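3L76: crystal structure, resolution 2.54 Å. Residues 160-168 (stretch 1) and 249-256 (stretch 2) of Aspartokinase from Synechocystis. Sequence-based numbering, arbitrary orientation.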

ATOM      1  N   VAL A 160     -16.766 -11.053  10.294  1.00 41.11           N
ATOM      2  CA  VAL A 160     -17.952 -11.194  11.120  1.00 46.39           C
ATOM      3  C   VAL A 160     -18.769  -9.905  11.148  1.00 44.98           C
ATOM      4  O   VAL A 160     -19.977  -9.943  10.928  1.00 52.58           O
ATOM      5  N   ALA A 161     -18.116  -8.774  11.417  1.00 31.54           N
ATOM      6  CA  ALA A 161     -18.788  -7.464  11.382  1.00 30.73           C
ATOM      7  C   ALA A 161     -19.538  -7.228  10.069  1.00 36.30           C
ATOM      8  O   ALA A 161     -20.606  -6.622  10.054  1.00 47.37           O
ATOM      9  N   LEU A 162     -18.977  -7.725   8.968  1.00 42.15           N
ATOM     10  CA  LEU A 162     -19.577  -7.549   7.654  1.00 54.90           C
ATOM     11  C   LEU A 162     -20.806  -8.411   7.524  1.00 56.95           C
ATOM     12  O   LEU A 162     -21.852  -7.935   7.102  1.00 56.33           O
ATOM     13  N   ALA A 163     -20.672  -9.687   7.881  1.00 60.05           N
ATOM     14  CA  ALA A 163     -21.802 -10.609   7.862  1.00 49.92           C
ATOM     15  C   ALA A 163     -22.942 -10.063   8.717  1.00 61.14           C
ATOM     16  O   ALA A 163     -24.107 -10.174   8.342  1.00 55.46           O
ATOM     17  N   ALA A 164     -22.607  -9.459   9.856  1.00 45.33           N
ATOM     18  CA  ALA A 164     -23.632  -8.855  10.704  1.00 60.16           C
ATOM     19  C   ALA A 164     -24.356  -7.728   9.962  1.00 56.35           C
ATOM     20  O   ALA A 164     -25.580  -7.725   9.881  1.00 71.68           O
ATOM     21  N   ALA A 165     -23.596  -6.787   9.413  1.00 45.70           N
ATOM     22  CA  ALA A 165     -24.168  -5.615   8.742  1.00 59.78           C
ATOM     23  C   ALA A 165     -25.016  -5.936   7.491  1.00 60.95           C
ATOM     24  O   ALA A 165     -25.954  -5.205   7.153  1.00 46.97           O
ATOM     25  N   LEU A 166     -24.688  -7.036   6.820  1.00 47.03           N
ATOM     26  CA  LEU A 166     -25.362  -7.419   5.593  1.00 59.91           C
ATOM     27  C   LEU A 166     -26.460  -8.448   5.828  1.00 65.02           C
ATOM     28  O   LEU A 166     -27.124  -8.878   4.889  1.00 66.67           O
ATOM     29  N   LYS A 167     -26.648  -8.846   7.078  1.00 48.08           N
ATOM     30  CA  LYS A 167     -27.574  -9.921   7.392  1.00 63.18           C
ATOM     31  C   LYS A 167     -27.214 -11.185   6.620  1.00 66.44           C
ATOM     32  O   LYS A 167     -28.079 -11.798   6.007  1.00 69.52           O
ATOM     33  N   ALA A 168     -25.940 -11.576   6.657  1.00 62.03           N
ATOM     34  CA  ALA A 168     -25.496 -12.800   5.991  1.00 60.88           C
ATOM     35  C   ALA A 168     -26.056 -14.037   6.682  1.00 55.53           C
ATOM     36  O   ALA A 168     -26.260 -14.055   7.896  1.00 67.45           O
ATOM     37  N   ASN A 249     -33.617  -9.634  14.733  1.00 35.86           N
ATOM     38  CA  ASN A 249     -34.009  -8.226  14.694  1.00 35.22           C
ATOM     39  C   ASN A 249     -33.097  -7.242  15.429  1.00 51.59           C
ATOM     40  O   ASN A 249     -33.510  -6.127  15.755  1.00 67.13           O
ATOM     41  N   ARG A 250     -31.859  -7.644  15.690  1.00 52.37           N
ATOM     42  CA  ARG A 250     -30.867  -6.671  16.121  1.00 71.63           C
ATOM     43  C   ARG A 250     -30.120  -6.227  14.872  1.00 91.83           C
ATOM     44  O   ARG A 250     -29.642  -7.051  14.090  1.00 89.69           O
ATOM     45  N   SER A 251     -30.050  -4.918  14.677  1.00100.35           N
ATOM     46  CA  SER A 251     -29.365  -4.346  13.531  1.00113.62           C
ATOM     47  C   SER A 251     -27.955  -3.920  13.919  1.00111.40           C
ATOM     48  O   SER A 251     -27.758  -3.268  14.953  1.00 83.73           O
ATOM     49  N   LEU A 252     -26.970  -4.294  13.104  1.00105.02           N
ATOM     50  CA  LEU A 252     -25.611  -3.833  13.351  1.00107.23           C
ATOM     51  C   LEU A 252     -25.512  -2.350  13.054  1.00106.51           C
ATOM     52  O   LEU A 252     -25.046  -1.937  11.989  1.00 96.33           O
ATOM     53  N   VAL A 253     -25.992  -1.557  14.000  1.00107.37           N
ATOM     54  CA  VAL A 253     -25.737  -0.136  14.003  1.00102.12           C
ATOM     55  C   VAL A 253     -24.240   0.050  13.776  1.00112.54           C
ATOM     56  O   VAL A 253     -23.775   0.128  12.634  1.00123.46           O
ATOM     57  N   GLY A 254     -23.483   0.085  14.866  1.00 84.81           N
ATOM     58  CA  GLY A 254     -22.042   0.202  14.782  1.00 70.58           C
ATOM     59  C   GLY A 254     -21.385  -0.937  15.517  1.00 72.42           C
ATOM     60  O   GLY A 254     -21.886  -2.057  15.493  1.00106.53           O
ATOM     61  N   LEU A 255     -20.275  -0.655  16.186  1.00 54.97           N
ATOM     62  CA  LEU A 255     -19.476  -1.717  16.779  1.00 60.32           C
ATOM     63  C   LEU A 255     -18.175  -1.223  17.362  1.00 68.80           C
ATOM     64  O   LEU A 255     -17.281  -0.823  16.622  1.00 52.56           O
ATOM     65  N   GLU A 256     -18.052  -1.292  18.682  1.00 66.96           N
ATOM     66  CA  GLU A 256     -16.780  -1.051  19.335  1.00 62.23           C
ATOM     67  C   GLU A 256     -15.916  -2.298  19.141  1.00 68.95           C
ATOM     68  O   GLU A 256     -16.327  -3.398  19.503  1.00 87.22           O
TER

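A small, mainly apolar contact sets an alanine-lined helix against an irregular segment, with touching residues at least 83 apart in sequence, burying 271 Å² in total without a hydrogen bond across the stretches. Leu252 is its centre: its CA-to-CB bond points toward the helix, and the t, p rotamer (chi1 -173°, chi2 78°) brings CD2 to 3.6 Å from CB of Ala165, 4.0 Å from CB of Ala164 and 3.2 Å from the backbone O of Ala161. Ala161 O is already engaged within the helix, accepting from Ala165 N at 3.1 Å. The backbones come close here, with the CA atoms of Ala165 and Leu252 5.1 Å apart. At Ala161 and Leu255 the CA separation widens to 7.9 Å, yet Leu255, whose CA-to-CB bond also points toward the helix, places CD1 3.5 Å from CB of Ala161; its chi1 of -110° lies between wells, while chi2 is t. The CA-to-CB bonds of Leu162 and Ala163 point away, and these residues take no part. Beyond the helix, Lys167 adopts positive phi in a Schellman motif, its N bonded to Ala164 O (3.2 Å). The CA-to-CB bond of Lys167 points sideways, but its chain, m, m at chi1 and chi2 and t, t beyond, brings Lys167 NZ to 2.7 Å from Arg250 O, close but too poorly angled for a hydrogen bond, and 3.6 Å from Ser251 CA.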

ATOM      1  CB  VAL A 160     -17.611 -11.678  12.560  1.00 40.59           C
ATOM      2  CG1 VAL A 160     -18.824 -11.557  13.456  1.00 59.21           C
ATOM      3  CG2 VAL A 160     -17.117 -13.124  12.538  1.00 29.33           C
ATOM      4  CB  ALA A 161     -17.799  -6.342  11.626  1.00 25.75           C
ATOM      5  CB  LEU A 162     -18.579  -7.892   6.544  1.00 59.09           C
ATOM      6  CG  LEU A 162     -17.696  -6.739   6.090  1.00 51.37           C
ATOM      7  CD1 LEU A 162     -16.607  -7.247   5.187  1.00 77.73           C
ATOM      8  CD2 LEU A 162     -18.539  -5.692   5.393  1.00 43.84           C
ATOM      9  CB  ALA A 163     -21.383 -12.004   8.333  1.00 29.22           C
ATOM     10  CB  ALA A 164     -23.047  -8.352  12.050  1.00 24.54           C
ATOM     11  CB  ALA A 165     -23.064  -4.630   8.396  1.00 43.91           C
ATOM     12  CB  LEU A 166     -24.344  -7.996   4.610  1.00 58.43           C
ATOM     13  CG  LEU A 166     -23.167  -7.084   4.284  1.00 57.70           C
ATOM     14  CD1 LEU A 166     -22.160  -7.797   3.412  1.00 49.93           C
ATOM     15  CD2 LEU A 166     -23.661  -5.823   3.621  1.00 67.35           C
ATOM     16  CB  LYS A 167     -29.020  -9.527   7.075  1.00 48.07           C
ATOM     17  CG  LYS A 167     -29.508  -8.250   7.752  1.00 58.52           C
ATOM     18  CD  LYS A 167     -29.540  -8.382   9.265  1.00 91.48           C
ATOM     19  CE  LYS A 167     -29.966  -7.080   9.927  1.00110.88           C
ATOM     20  NZ  LYS A 167     -30.001  -7.209  11.410  1.00122.74           N
ATOM     21  CB  ALA A 168     -23.976 -12.865   5.925  1.00 43.77           C
ATOM     22  CB  ASN A 249     -35.469  -8.058  15.127  1.00 53.53           C
ATOM     23  CG  ASN A 249     -36.437  -8.753  14.187  1.00 68.86           C
ATOM     24  OD1 ASN A 249     -36.472  -8.465  12.988  1.00 58.30           O
ATOM     25  ND2 ASN A 249     -37.222  -9.682  14.724  1.00 72.10           N
ATOM     26  CB  ARG A 250     -29.892  -7.245  17.152  1.00 55.45           C
ATOM     27  CG  ARG A 250     -30.474  -8.311  18.047  1.00 62.34           C
ATOM     28  CD  ARG A 250     -31.643  -7.809  18.880  1.00 91.86           C
ATOM     29  NE  ARG A 250     -32.507  -8.925  19.258  1.00 90.16           N
ATOM     30  CZ  ARG A 250     -32.367  -9.646  20.364  1.00 85.06           C
ATOM     31  NH1 ARG A 250     -31.404  -9.364  21.236  1.00 66.48           N
ATOM     32  NH2 ARG A 250     -33.198 -10.650  20.602  1.00 86.41           N
ATOM     33  CB  SER A 251     -30.150  -3.142  13.015  1.00 96.12           C
ATOM     34  OG  SER A 251     -30.548  -2.310  14.093  1.00 80.83           O
ATOM     35  CB  LEU A 252     -24.566  -4.592  12.540  1.00102.95           C
ATOM     36  CG  LEU A 252     -23.160  -4.166  12.974  1.00 87.88           C
ATOM     37  CD1 LEU A 252     -22.805  -4.853  14.270  1.00 79.06           C
ATOM     38  CD2 LEU A 252     -22.107  -4.458  11.912  1.00 96.91           C
ATOM     39  CB  VAL A 253     -26.165   0.485  15.353  1.00 83.63           C
ATOM     40  CG1 VAL A 253     -25.552   1.830  15.527  1.00 93.91           C
ATOM     41  CG2 VAL A 253     -27.685   0.611  15.431  1.00 39.43           C
ATOM     42  CB  LEU A 255     -19.076  -2.724  15.721  1.00 53.14           C
ATOM     43  CG  LEU A 255     -19.660  -4.123  15.687  1.00 70.70           C
ATOM     44  CD1 LEU A 255     -18.888  -5.032  14.733  1.00 54.24           C
ATOM     45  CD2 LEU A 255     -19.972  -4.753  17.041  1.00 69.97           C
ATOM     46  CB  GLU A 256     -17.012  -0.782  20.815  1.00 74.19           C
ATOM     47  CG  GLU A 256     -16.234   0.398  21.369  1.00100.78           C
ATOM     48  CD  GLU A 256     -14.778   0.070  21.648  1.00115.21           C
ATOM     49  OE1 GLU A 256     -14.357   0.197  22.819  1.00125.66           O
ATOM     50  OE2 GLU A 256     -14.055  -0.317  20.705  1.00110.99           O
TER